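Uncharacterized protein (Actinomyces odontolyticus, PDB 4MJG) is of unknown function but belongs to the DUF4853 family and is probably made as a bacterial lipoprotein. Local coordinates at residues R64-T69 with R131-C136; V52-T57 with D144-F149. All coordinates share one frame; numbering follows the deposited sequence.

Contact 1 (R64-T69 with R131-C136). With SO4 (sulfate ion), chain C; SO4 (sulfate ion), chain D.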
loop_
_atom_site.group_PDB
_atom_site.type_symbol
_atom_site.label_atom_id
_atom_site.label_comp_id
_atom_site.label_asym_id
_atom_site.label_seq_id
_atom_site.Cartn_x
_atom_site.Cartn_y
_atom_site.Cartn_z
ATOM N N ARG A 64 -12.091 -2.362 6.273
ATOM C CA ARG A 64 -11.148 -1.794 5.334
ATOM C C ARG A 64 -9.763 -2.268 5.742
ATOM O O ARG A 64 -9.495 -2.431 6.928
ATOM C CB ARG A 64 -11.215 -0.275 5.442
ATOM C CG ARG A 64 -10.418 0.470 4.401
ATOM C CD ARG A 64 -10.354 1.956 4.722
ATOM N NE ARG A 64 -11.673 2.550 4.938
ATOM C CZ ARG A 64 -12.562 2.809 3.980
ATOM N NH1 ARG A 64 -12.313 2.512 2.705
ATOM N NH2 ARG A 64 -13.728 3.354 4.304
ATOM N N VAL A 65 -8.878 -2.472 4.776
ATOM C CA VAL A 65 -7.511 -2.885 5.097
ATOM C C VAL A 65 -6.473 -1.878 4.588
ATOM O O VAL A 65 -6.345 -1.631 3.381
ATOM C CB VAL A 65 -7.202 -4.330 4.624
ATOM C CG1 VAL A 65 -7.389 -4.498 3.123
ATOM C CG2 VAL A 65 -5.798 -4.741 5.036
ATOM N N VAL A 66 -5.759 -1.284 5.543
ATOM C CA VAL A 66 -4.586 -0.472 5.265
ATOM C C VAL A 66 -3.401 -1.427 5.236
ATOM O O VAL A 66 -3.179 -2.168 6.195
ATOM C CB VAL A 66 -4.360 0.592 6.363
ATOM C CG1 VAL A 66 -3.050 1.332 6.141
ATOM C CG2 VAL A 66 -5.533 1.565 6.423
ATOM N N GLY A 67 -2.642 -1.415 4.148
ATOM C CA GLY A 67 -1.529 -2.354 3.984
ATOM C C GLY A 67 -0.243 -1.877 4.629
ATOM O O GLY A 67 -0.232 -0.903 5.388
ATOM N N TYR A 68 0.849 -2.576 4.327
ATOM C CA TYR A 68 2.173 -2.155 4.775
ATOM C C TYR A 68 2.478 -0.795 4.201
ATOM O O TYR A 68 2.015 -0.452 3.112
ATOM C CB TYR A 68 3.249 -3.136 4.314
ATOM C CG TYR A 68 3.348 -4.381 5.160
ATOM C CD1 TYR A 68 4.188 -4.431 6.270
ATOM C CD2 TYR A 68 2.619 -5.511 4.840
ATOM C CE1 TYR A 68 4.288 -5.571 7.046
ATOM C CE2 TYR A 68 2.710 -6.650 5.606
ATOM C CZ TYR A 68 3.546 -6.672 6.709
ATOM O OH TYR A 68 3.630 -7.807 7.467
ATOM N N THR A 69 3.238 -0.009 4.951
ATOM C CA THR A 69 3.766 1.240 4.444
ATOM C C THR A 69 5.261 1.035 4.278
ATOM O O THR A 69 5.943 0.717 5.245
ATOM C CB THR A 69 3.496 2.394 5.417
ATOM O OG1 THR A 69 2.077 2.526 5.626
ATOM C CG2 THR A 69 4.057 3.694 4.868
ATOM N N ARG A 131 1.825 3.360 0.256
ATOM C CA ARG A 131 0.800 2.999 1.228
ATOM C C ARG A 131 -0.445 2.501 0.475
ATOM O O ARG A 131 -0.763 2.971 -0.616
ATOM C CB ARG A 131 0.485 4.205 2.127
ATOM C CG ARG A 131 -0.722 4.041 3.045
ATOM C CD ARG A 131 -0.730 5.093 4.148
ATOM N NE ARG A 131 -1.959 5.065 4.944
ATOM C CZ ARG A 131 -3.140 5.546 4.549
ATOM N NH1 ARG A 131 -3.291 6.095 3.344
ATOM N NH2 ARG A 131 -4.191 5.470 5.365
ATOM N N SER A 132 -1.127 1.516 1.033
ATOM C CA SER A 132 -2.359 1.005 0.429
ATOM C C SER A 132 -3.513 1.161 1.396
ATOM O O SER A 132 -3.321 1.143 2.605
ATOM C CB SER A 132 -2.196 -0.456 0.005
ATOM O OG SER A 132 -2.367 -1.336 1.097
ATOM N N ARG A 133 -4.711 1.335 0.849
ATOM C CA ARG A 133 -5.915 1.482 1.650
ATOM C C ARG A 133 -7.093 0.985 0.817
ATOM O O ARG A 133 -7.591 1.689 -0.057
ATOM C CB ARG A 133 -6.099 2.938 2.068
ATOM C CG ARG A 133 -7.362 3.206 2.872
ATOM C CD ARG A 133 -7.353 4.600 3.488
ATOM N NE ARG A 133 -8.540 4.856 4.307
ATOM C CZ ARG A 133 -9.699 5.330 3.852
ATOM N NH1 ARG A 133 -9.869 5.608 2.565
ATOM N NH2 ARG A 133 -10.709 5.523 4.693
ATOM N N SER A 134 -7.525 -0.240 1.082
ATOM C CA SER A 134 -8.600 -0.864 0.312
ATOM C C SER A 134 -9.898 -0.074 0.403
ATOM O O SER A 134 -10.056 0.792 1.263
ATOM C CB SER A 134 -8.874 -2.285 0.814
ATOM O OG SER A 134 -9.676 -2.254 1.984
ATOM N N ALA A 135 -10.827 -0.403 -0.491
ATOM C CA ALA A 135 -12.205 0.051 -0.375
ATOM C C ALA A 135 -12.835 -0.673 0.797
ATOM O O ALA A 135 -12.250 -1.619 1.329
ATOM C CB ALA A 135 -12.967 -0.259 -1.653
ATOM N N CYS A 136 -14.020 -0.232 1.205
ATOM C CA CYS A 136 -14.749 -0.896 2.284
ATOM C C CYS A 136 -15.249 -2.249 1.784
ATOM O O CYS A 136 -15.814 -2.338 0.698
ATOM C CB CYS A 136 -15.918 -0.036 2.761
ATOM S SG CYS A 136 -16.586 -0.506 4.377
HETATM S S SO4 C . -15.090 3.196 0.335
HETATM O O1 SO4 C . -15.226 1.811 -0.176
HETATM O O2 SO4 C . -13.708 3.695 0.144
HETATM O O3 SO4 C . -16.014 4.074 -0.417
HETATM O O4 SO4 C . -15.445 3.217 1.771
HETATM S S SO4 D . -7.494 6.879 7.236
HETATM O O1 SO4 D . -7.047 7.589 6.014
HETATM O O2 SO4 D . -8.902 7.235 7.543
HETATM O O3 SO4 D . -7.377 5.418 7.014
HETATM O O4 SO4 D . -6.628 7.273 8.371
HETATM O O HOH W 1 -4.943 -2.285 1.047
#

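Contact 2 (V52-T57 with D144-F149)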
loop_
_atom_site.group_PDB
_atom_site.type_symbol
_atom_site.label_atom_id
_atom_site.label_comp_id
_atom_site.label_asym_id
_atom_site.label_seq_id
_atom_site.Cartn_x
_atom_site.Cartn_y
_atom_site.Cartn_z
ATOM N N VAL A 52 -6.473 -3.408 10.124
ATOM C CA VAL A 52 -7.845 -3.359 9.637
ATOM C C VAL A 52 -8.593 -2.319 10.453
ATOM O O VAL A 52 -8.291 -2.118 11.632
ATOM C CB VAL A 52 -8.515 -4.736 9.782
ATOM C CG1 VAL A 52 -9.971 -4.693 9.346
ATOM C CG2 VAL A 52 -7.748 -5.778 8.982
ATOM N N GLN A 53 -9.556 -1.646 9.831
ATOM C CA GLN A 53 -10.431 -0.736 10.566
ATOM C C GLN A 53 -11.855 -0.785 10.032
ATOM O O GLN A 53 -12.087 -1.166 8.889
ATOM C CB GLN A 53 -9.883 0.694 10.547
ATOM C CG GLN A 53 -9.779 1.323 9.175
ATOM C CD GLN A 53 -9.301 2.765 9.233
ATOM O OE1 GLN A 53 -8.350 3.089 9.946
ATOM N NE2 GLN A 53 -9.946 3.636 8.464
ATOM N N VAL A 54 -12.797 -0.393 10.882
ATOM C CA VAL A 54 -14.217 -0.398 10.547
ATOM C C VAL A 54 -14.474 0.642 9.463
ATOM O O VAL A 54 -13.737 1.619 9.346
ATOM C CB VAL A 54 -15.080 -0.081 11.792
ATOM C CG1 VAL A 54 -16.566 -0.106 11.454
ATOM C CG2 VAL A 54 -14.775 -1.070 12.909
ATOM N N CYS A 55 -15.505 0.413 8.657
ATOM C CA CYS A 55 -15.938 1.384 7.651
ATOM C C CYS A 55 -17.402 1.174 7.296
ATOM O O CYS A 55 -18.040 0.226 7.762
ATOM C CB CYS A 55 -15.088 1.288 6.376
ATOM S SG CYS A 55 -15.003 -0.368 5.664
ATOM N N GLY A 56 -17.925 2.077 6.473
ATOM C CA GLY A 56 -19.290 1.984 5.998
ATOM C C GLY A 56 -20.286 2.378 7.063
ATOM O O GLY A 56 -19.932 2.592 8.227
ATOM N N THR A 57 -21.545 2.465 6.652
ATOM C CA THR A 57 -22.625 2.866 7.539
ATOM C C THR A 57 -23.884 2.074 7.188
ATOM O O THR A 57 -24.115 1.760 6.022
ATOM C CB THR A 57 -22.871 4.393 7.450
ATOM O OG1 THR A 57 -24.026 4.751 8.217
ATOM C CG2 THR A 57 -23.058 4.846 5.999
ATOM N N ASP A 144 -17.382 -4.129 14.083
ATOM C CA ASP A 144 -16.790 -3.452 15.250
ATOM C C ASP A 144 -15.774 -4.316 16.022
ATOM O O ASP A 144 -15.730 -4.290 17.253
ATOM C CB ASP A 144 -17.890 -2.933 16.194
ATOM C CG ASP A 144 -18.777 -1.878 15.542
ATOM O OD1 ASP A 144 -18.255 -1.026 14.786
ATOM O OD2 ASP A 144 -20.001 -1.899 15.793
ATOM N N ASP A 145 -14.962 -5.068 15.284
ATOM C CA ASP A 145 -13.897 -5.886 15.862
ATOM C C ASP A 145 -12.827 -6.116 14.793
ATOM O O ASP A 145 -12.619 -7.238 14.336
ATOM C CB ASP A 145 -14.457 -7.218 16.384
ATOM C CG ASP A 145 -13.419 -8.047 17.139
ATOM O OD1 ASP A 145 -12.295 -7.559 17.373
ATOM O OD2 ASP A 145 -13.721 -9.203 17.503
ATOM N N PRO A 146 -12.141 -5.042 14.386
ATOM C CA PRO A 146 -11.171 -5.134 13.296
ATOM C C PRO A 146 -9.947 -6.014 13.593
ATOM O O PRO A 146 -9.292 -6.499 12.666
ATOM C CB PRO A 146 -10.746 -3.675 13.080
ATOM C CG PRO A 146 -11.031 -2.985 14.370
ATOM C CD PRO A 146 -12.222 -3.681 14.951
ATOM N N GLY A 147 -9.647 -6.229 14.870
ATOM C CA GLY A 147 -8.494 -7.033 15.252
ATOM C C GLY A 147 -8.686 -8.534 15.121
ATOM O O GLY A 147 -7.739 -9.294 15.335
ATOM N N GLN A 148 -9.900 -8.974 14.783
ATOM C CA GLN A 148 -10.184 -10.406 14.639
ATOM C C GLN A 148 -9.449 -11.037 13.451
ATOM O O GLN A 148 -9.205 -12.237 13.454
ATOM C CB GLN A 148 -11.700 -10.663 14.526
ATOM C CG GLN A 148 -12.329 -10.258 13.199
ATOM C CD GLN A 148 -13.850 -10.368 13.200
ATOM O OE1 GLN A 148 -14.400 -11.469 13.175
ATOM N NE2 GLN A 148 -14.535 -9.227 13.215
ATOM N N PHE A 149 -9.092 -10.232 12.452
ATOM C CA PHE A 149 -8.553 -10.752 11.189
ATOM C C PHE A 149 -7.042 -10.872 11.192
ATOM O O PHE A 149 -6.347 -9.897 11.448
ATOM C CB PHE A 149 -8.950 -9.841 10.038
ATOM C CG PHE A 149 -10.425 -9.611 9.933
ATOM C CD1 PHE A 149 -11.261 -10.610 9.459
ATOM C CD2 PHE A 149 -10.977 -8.397 10.309
ATOM C CE1 PHE A 149 -12.621 -10.401 9.362
ATOM C CE2 PHE A 149 -12.336 -8.181 10.213
ATOM C CZ PHE A 149 -13.159 -9.184 9.738
#

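Contact 1 (R64-T69 with R131-C136)
Ser134 OG is gripped from both segments: it accepts the backbone N of Val65 at 2.9 Å, almost straight at 175°, and donates to Ala135 O. The hydroxyl thus takes a strand N-H that a backbone carbonyl would serve in a regular antiparallel ladder. The carbonyl of the same residue, Ser134 O, accepts Arg64 NH1 at 3.2 Å, in the guanidinium plane and on a lone pair. Backbone bonds complete the join, from Ser134 N to Val65 O and from Gly67 N to Ser132 O. Val65 O also accepts a water that is bonded to Ser132 OG as well.

Near its end the Arg64 chain bends (chi3 -53°), carrying NE over the guanidinium of Arg133. The two groups stack with centres 3.8 Å apart and planes 17° from parallel. Two positive groups so close would repel, and sulfates probably relieve this: one accepts Arg64 NH2 through O4 at 3.1 Å and Cys136 N through O1 at 2.7 Å, while another takes Arg133 NE on O3. An alanine in place of Arg64 would probably leave Ser134 O without its side-chain donor, Arg133 without its stacking mate and the first sulfate with a weaker hold.

Strands 62-73 and 127-133 are antiparallel neighbours within the sheet. Val65, Ser132 and Ser134 point to the face covered by helices 18-24 and 26-31, meeting Tyr21, Leu26 and Ile29, whereas Val66 and the three arginines lie on the other face; strand 44-55 flanks 62-73 on its far side.

Contact 2 (V52-T57 with D144-F149)
Val52 and Pro146 meet where a type I beta turn, Asp145 to Gln148, packs against strand 44-55 of the antiparallel sheet. Val52 points toward the turn, and its CB sits 3.5 Å from Pro146 O. From there the side chain forks. CG1, anti to the backbone N (chi1 177°), lies near Pro146 O and 3.9 Å from Pro146 CB, and also reaches the Phe149 ring, 4.0 Å from CD2. The other branch, CG2, comes nearest to Pro146 O, at the limit of contact. One methyl therefore does most of the work, filling the angle between the proline and the phenylalanine.

The proline also meets the backbone: its CB lies 3.2 Å from Val52 O. Two residues on, Val54 points to the same side of the strand and continues the apolar strip, with CG2 at 4.2 Å from Pro146 CD. Its CG1 rests 3.8 Å from Asp144 OD1, an aliphatic contact with a carboxylate oxygen and not a polar bond. No hydrogen bond crosses between the segments, so the loop is held to the strand by packing.

Tyr63 on the neighbouring strand 62-73 helps fix the loop: its OH is hydrogen-bonded to Asp145 N, and its ring meets that of Phe149 edge-to-face. Phe149 also touches Ile18 and Ile22 of helix 18-24, tying the loop to that helix.

Inside the turn, Asp145 O accepts both the backbone N of Gln148 and Gln148 NE2, the latter at 3.0 Å, from opposite faces of the carbonyl plane. Gln148 NE2 is shared with Pro142 O. The chain leading to that amide crosses the Phe149 ring, with Gln148 CG 3.5 Å above the centre of its face.

Contact 1 and contact 2 lie 12 Å apart, centre to centre, and share the sheet through the neighbouring strands 44-55 and 62-73. A disulfide joins them covalently, Cys55 SG to Cys136 SG at 2.0 Å, tying the end of strand 44-55 to the chain that follows strand 127-133, across strand 62-73 between them. Close by, a probable backbone hydrogen bond joins Arg64 N to Gln53 O at 2.9 Å. Arg64 O also packs on Val52 CG1 at 3.3 Å. No active site is known here; the sulfate bound by Arg133 lies about 3 Å, between nearest atoms, from the side chain of Gln53, and probably came from the crystallisation liquor.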